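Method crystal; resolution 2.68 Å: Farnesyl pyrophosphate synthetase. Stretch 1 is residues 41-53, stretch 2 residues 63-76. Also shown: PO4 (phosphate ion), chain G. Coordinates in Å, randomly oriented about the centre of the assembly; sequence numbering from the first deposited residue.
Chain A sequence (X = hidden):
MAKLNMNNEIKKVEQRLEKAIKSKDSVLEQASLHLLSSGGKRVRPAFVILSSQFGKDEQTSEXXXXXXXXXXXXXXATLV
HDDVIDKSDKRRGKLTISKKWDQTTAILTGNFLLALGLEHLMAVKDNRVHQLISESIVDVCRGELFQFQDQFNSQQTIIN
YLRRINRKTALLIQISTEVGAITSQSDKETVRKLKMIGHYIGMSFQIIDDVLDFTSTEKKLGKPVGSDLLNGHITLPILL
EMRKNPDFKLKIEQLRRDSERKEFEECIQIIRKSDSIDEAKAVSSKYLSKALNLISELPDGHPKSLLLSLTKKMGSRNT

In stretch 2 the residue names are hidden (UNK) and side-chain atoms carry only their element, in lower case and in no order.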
# COMPACT_ATOMS: atom_id res chain seq x y z
N LYS A 41 2.79 -8.96 -13.96
CA LYS A 41 3.59 -10.18 -13.83
C LYS A 41 3.55 -11.00 -12.55
O LYS A 41 4.25 -12.00 -12.44
CB LYS A 41 5.06 -9.86 -14.17
CG LYS A 41 5.53 -8.50 -13.64
CD LYS A 41 6.88 -8.08 -14.24
CE LYS A 41 7.25 -6.70 -13.81
NZ LYS A 41 6.32 -5.67 -14.33
N ARG A 42 2.75 -10.58 -11.58
CA ARG A 42 2.64 -11.35 -10.36
C ARG A 42 3.99 -11.80 -9.79
O ARG A 42 4.13 -12.94 -9.33
CB ARG A 42 1.79 -12.58 -10.65
CG ARG A 42 0.50 -12.29 -11.37
CD ARG A 42 -0.49 -11.56 -10.45
NE ARG A 42 -1.77 -11.36 -11.13
CZ ARG A 42 -2.00 -10.44 -12.06
NH1 ARG A 42 -1.03 -9.62 -12.44
NH2 ARG A 42 -3.19 -10.33 -12.63
N VAL A 43 4.98 -10.91 -9.81
CA VAL A 43 6.30 -11.27 -9.27
C VAL A 43 6.27 -11.54 -7.76
O VAL A 43 6.82 -12.55 -7.33
CB VAL A 43 7.37 -10.19 -9.63
CG1 VAL A 43 6.79 -9.21 -10.61
CG2 VAL A 43 7.88 -9.45 -8.40
N ARG A 44 5.62 -10.67 -6.97
CA ARG A 44 5.54 -10.85 -5.51
C ARG A 44 5.00 -12.23 -5.15
O ARG A 44 5.61 -12.97 -4.38
CB ARG A 44 4.69 -9.73 -4.89
CG ARG A 44 5.48 -8.57 -4.28
CD ARG A 44 4.91 -7.18 -4.58
NE ARG A 44 5.02 -6.87 -6.01
CZ ARG A 44 5.63 -5.80 -6.50
NH1 ARG A 44 6.20 -4.91 -5.70
NH2 ARG A 44 5.67 -5.61 -7.80
N PRO A 45 3.82 -12.61 -5.69
CA PRO A 45 3.30 -13.95 -5.37
C PRO A 45 4.33 -15.01 -5.75
O PRO A 45 4.49 -16.01 -5.05
CB PRO A 45 2.05 -14.04 -6.22
CG PRO A 45 1.56 -12.63 -6.20
CD PRO A 45 2.79 -11.82 -6.40
N ALA A 46 5.03 -14.77 -6.86
CA ALA A 46 6.02 -15.71 -7.38
C ALA A 46 7.14 -15.91 -6.38
O ALA A 46 7.46 -17.04 -6.03
CB ALA A 46 6.57 -15.26 -8.74
N PHE A 47 7.72 -14.82 -5.90
CA PHE A 47 8.79 -14.96 -4.93
C PHE A 47 8.33 -15.62 -3.63
O PHE A 47 9.12 -16.26 -2.97
CB PHE A 47 9.43 -13.61 -4.66
CG PHE A 47 10.45 -13.23 -5.67
CD1 PHE A 47 11.53 -14.06 -5.92
CD2 PHE A 47 10.30 -12.09 -6.42
CE1 PHE A 47 12.45 -13.75 -6.89
CE2 PHE A 47 11.22 -11.77 -7.40
CZ PHE A 47 12.29 -12.60 -7.65
N VAL A 48 7.06 -15.46 -3.27
CA VAL A 48 6.56 -16.07 -2.04
C VAL A 48 6.52 -17.60 -2.20
O VAL A 48 7.04 -18.33 -1.35
CB VAL A 48 5.16 -15.54 -1.67
CG1 VAL A 48 4.68 -16.19 -0.40
CG2 VAL A 48 5.20 -14.04 -1.49
N ILE A 49 5.89 -18.08 -3.28
CA ILE A 49 5.83 -19.52 -3.54
C ILE A 49 7.30 -20.04 -3.51
O ILE A 49 7.65 -20.81 -2.62
CB ILE A 49 5.13 -19.83 -4.94
CG1 ILE A 49 3.61 -20.00 -4.78
CG2 ILE A 49 5.67 -21.12 -5.56
CD1 ILE A 49 2.86 -18.72 -4.77
N LEU A 50 8.14 -19.59 -4.45
CA LEU A 50 9.56 -20.00 -4.53
C LEU A 50 10.34 -19.94 -3.23
O LEU A 50 11.07 -20.87 -2.92
CB LEU A 50 10.31 -19.17 -5.58
CG LEU A 50 10.46 -19.84 -6.94
CD1 LEU A 50 11.43 -19.04 -7.75
CD2 LEU A 50 10.96 -21.26 -6.76
N SER A 51 10.21 -18.84 -2.50
CA SER A 51 10.89 -18.68 -1.21
C SER A 51 10.49 -19.74 -0.20
O SER A 51 11.19 -19.96 0.77
CB SER A 51 10.57 -17.31 -0.58
OG SER A 51 11.23 -16.26 -1.25
N SER A 52 9.36 -20.40 -0.41
CA SER A 52 8.94 -21.39 0.56
C SER A 52 9.45 -22.80 0.31
O SER A 52 9.34 -23.62 1.20
CB SER A 52 7.42 -21.42 0.67
OG SER A 52 6.85 -22.08 -0.43
N GLN A 53 10.01 -23.08 -0.86
CA GLN A 53 10.52 -24.43 -1.17
C GLN A 53 11.80 -24.86 -0.38
O GLN A 53 12.20 -26.02 -0.43
CB GLN A 53 10.81 -24.56 -2.67
CG GLN A 53 9.70 -24.07 -3.58
CD GLN A 53 8.41 -24.82 -3.41
OE1 GLN A 53 8.36 -26.05 -3.58
NE2 GLN A 53 7.35 -24.11 -3.09
N UNK A 63 -1.26 -22.06 3.53
CA UNK A 63 -0.78 -20.89 4.23
C UNK A 63 0.15 -20.04 3.37
O UNK A 63 0.16 -18.81 3.51
n UNK A 63 0.98 -21.54 8.05
c UNK A 63 0.80 -20.16 6.09
c UNK A 63 -0.04 -21.29 5.52
c UNK A 63 1.38 -20.44 7.45
o UNK A 63 2.17 -19.66 7.97
N UNK A 64 0.92 -20.67 2.49
CA UNK A 64 1.84 -19.90 1.66
C UNK A 64 1.09 -19.30 0.47
O UNK A 64 1.45 -18.23 -0.00
c UNK A 64 3.07 -20.74 1.17
c UNK A 64 3.72 -21.50 2.32
o UNK A 64 2.64 -21.69 0.21
N UNK A 65 0.05 -19.97 -0.01
CA UNK A 65 -0.74 -19.42 -1.10
C UNK A 65 -1.50 -18.23 -0.59
O UNK A 65 -1.80 -17.31 -1.35
c UNK A 65 -1.20 -21.47 -2.48
c UNK A 65 -1.23 -22.80 -2.07
c UNK A 65 -0.04 -22.15 -4.48
c UNK A 65 -1.76 -20.41 -1.61
c UNK A 65 -0.07 -23.46 -4.06
o UNK A 65 0.53 -24.45 -4.79
c UNK A 65 -0.67 -23.80 -2.86
c UNK A 65 -0.60 -21.17 -3.69
N UNK A 66 -1.85 -18.26 0.70
CA UNK A 66 -2.59 -17.16 1.27
C UNK A 66 -1.71 -15.92 1.44
O UNK A 66 -2.17 -14.78 1.29
o UNK A 66 -6.07 -17.02 1.89
c UNK A 66 -3.22 -17.56 2.61
n UNK A 66 -6.01 -18.96 0.76
c UNK A 66 -5.56 -18.12 1.69
c UNK A 66 -4.37 -18.59 2.52
N UNK A 67 -0.43 -16.11 1.73
CA UNK A 67 0.42 -14.93 1.88
C UNK A 67 0.68 -14.36 0.48
O UNK A 67 0.80 -13.16 0.28
c UNK A 67 2.57 -14.02 2.81
c UNK A 67 1.43 -15.86 3.96
c UNK A 67 1.75 -15.27 2.61
N UNK A 68 0.72 -15.24 -0.49
CA UNK A 68 0.91 -14.84 -1.88
C UNK A 68 -0.28 -13.97 -2.34
O UNK A 68 -0.07 -12.91 -2.94
c UNK A 68 1.07 -16.10 -2.77
N UNK A 69 -1.51 -14.42 -2.05
CA UNK A 69 -2.73 -13.70 -2.37
C UNK A 69 -2.72 -12.34 -1.65
O UNK A 69 -3.04 -11.31 -2.22
c UNK A 69 -5.21 -13.67 -1.92
c UNK A 69 -3.99 -14.54 -1.96
c UNK A 69 -4.24 -15.65 -2.98
N UNK A 70 -2.31 -12.33 -0.39
CA UNK A 70 -2.24 -11.08 0.37
C UNK A 70 -1.25 -10.10 -0.23
O UNK A 70 -1.55 -8.93 -0.36
c UNK A 70 -1.85 -11.35 1.84
N UNK A 71 -0.06 -10.58 -0.59
CA UNK A 71 0.95 -9.69 -1.17
C UNK A 71 0.49 -9.02 -2.47
O UNK A 71 0.74 -7.82 -2.67
c UNK A 71 4.03 -9.18 -0.33
c UNK A 71 2.74 -10.91 1.00
c UNK A 71 2.25 -10.45 -1.43
c UNK A 71 3.33 -10.53 -0.36
N UNK A 72 -0.18 -9.77 -3.34
CA UNK A 72 -0.62 -9.20 -4.60
C UNK A 72 -1.75 -8.21 -4.37
O UNK A 72 -1.88 -7.24 -5.10
o UNK A 72 0.08 -8.78 -8.74
c UNK A 72 -1.16 -9.92 -7.03
c UNK A 72 0.11 -9.35 -7.62
c UNK A 72 -1.04 -10.31 -5.56
o UNK A 72 1.16 -9.46 -6.97
N UNK A 73 -2.57 -8.43 -3.35
CA UNK A 73 -3.67 -7.51 -3.06
C UNK A 73 -3.15 -6.18 -2.51
O UNK A 73 -3.69 -5.12 -2.84
c UNK A 73 -6.52 -8.97 -3.54
c UNK A 73 -4.67 -8.16 -2.09
c UNK A 73 -6.24 -10.02 -1.33
c UNK A 73 -5.51 -9.38 -2.51
N UNK A 74 -2.10 -6.22 -1.68
CA UNK A 74 -1.50 -5.00 -1.12
C UNK A 74 -0.78 -4.25 -2.26
O UNK A 74 -0.84 -3.02 -2.37
c UNK A 74 -0.48 -5.33 0.04
c UNK A 74 -0.41 -6.68 2.23
c UNK A 74 -1.23 -5.79 1.30
c UNK A 74 0.34 -4.08 0.42
N UNK A 75 -0.10 -5.01 -3.11
CA UNK A 75 0.57 -4.44 -4.27
C UNK A 75 -0.45 -3.66 -5.13
O UNK A 75 -0.23 -2.50 -5.52
c UNK A 75 1.82 -5.72 -7.59
n UNK A 75 2.56 -3.99 -6.46
n UNK A 75 2.58 -4.91 -8.40
c UNK A 75 1.81 -5.14 -6.36
c UNK A 75 3.02 -3.88 -7.70
c UNK A 75 1.17 -5.58 -5.08
N UNK A 76 -1.58 -4.32 -5.41
CA UNK A 76 -2.68 -3.75 -6.19
C UNK A 76 -3.29 -2.52 -5.51
O UNK A 76 -3.60 -1.53 -6.18
c UNK A 76 -3.79 -4.78 -6.35
s UNK A 76 -4.72 -7.27 -7.08
c UNK A 76 -6.02 -6.69 -8.16
c UNK A 76 -3.47 -5.94 -7.24
P PO4 G . 3.02 -4.16 -12.68
O1 PO4 G . 4.44 -4.14 -13.10
O2 PO4 G . 2.63 -5.56 -12.31
O3 PO4 G . 2.84 -3.27 -11.50
O4 PO4 G . 2.15 -3.68 -13.79

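Position 63 has three side-chain carbons, the third bearing one oxygen and one nitrogen, and is out of reach of stretch 1; the carboxamide makes it Gln-63. Position 64 has one carbon carrying an oxygen and a carbon, which identifies Thr-64; its CG2 lies 4.1 Å from Ser-52 CB. At position 65 one carbon leads to a six-carbon ring bearing an oxygen, hence Tyr-65. Its CB points away, yet the ring returns, with CE1 4.2 Å from Ile-49 CG1.

Position 66 repeats the three carbons, oxygen and nitrogen, out of reach of stretch 1: Gln-66. Position 67 has three carbons forked at the first, so it is Val-67, whose CB is 4.3 Å from Val-48 CG1. A single carbon at position 68 gives Ala-68. Its CB points toward stretch 1, 3.8 Å from Ile-49 CD1 and 4.1 Å from Pro-45 CB, and the CA atoms of Pro-45 and Ala-68 are just 4.3 Å apart.

Position 69, three carbons forked at the first, is Val-69 and points away. Position 70, one carbon, is Ala-70, also without contact. Four carbons forked at the second make position 71 Leu-71; its CG lies 4.1 Å from Val-48 CG2.

Position 72 has three carbons, the third carrying two oxygens. This carboxylate is Glu-72, with chi1 t and chi2 p. Its OE1 is 2.9 Å from Pro-45 CD, a tight approach, and OE2 is 4.0 Å from Arg-42 NH1. That salt bridge is long and purely electrostatic, because the oxygen lies well out of the guanidinium plane.

Position 73 has four carbons forked at the second, Leu-73; position 74 has four forked at the first, one arm two carbons long, Ile-74. Neither touches stretch 1. At position 75 one carbon precedes a five-membered ring of three carbons and two nitrogens: His-75. The Arg-44 guanidinium lies flat on this ring, centres 3.5 Å apart and planes at 17°. Position 76, two carbons, sulfur and a terminal carbon, is Met-76, outside contact.

The helices run nearly antiparallel, at 158°, their axes approaching to 8.2 Å. Val-48 is a knob among Thr-64, Val-67, Ala-68 and Leu-71, and the small Ala-68 side chain accompanies the close backbone approach to Pro-45. No hydrogen bond crosses the interface, which buries 604 Å² in total; apolar packing is supplemented by the stack and the long salt bridge. Beside the contact, Lys-41 NZ donates a 2.7 Å hydrogen bond to phosphate O1.

Stretch 2 63-76: QTYQVAVALELIHM
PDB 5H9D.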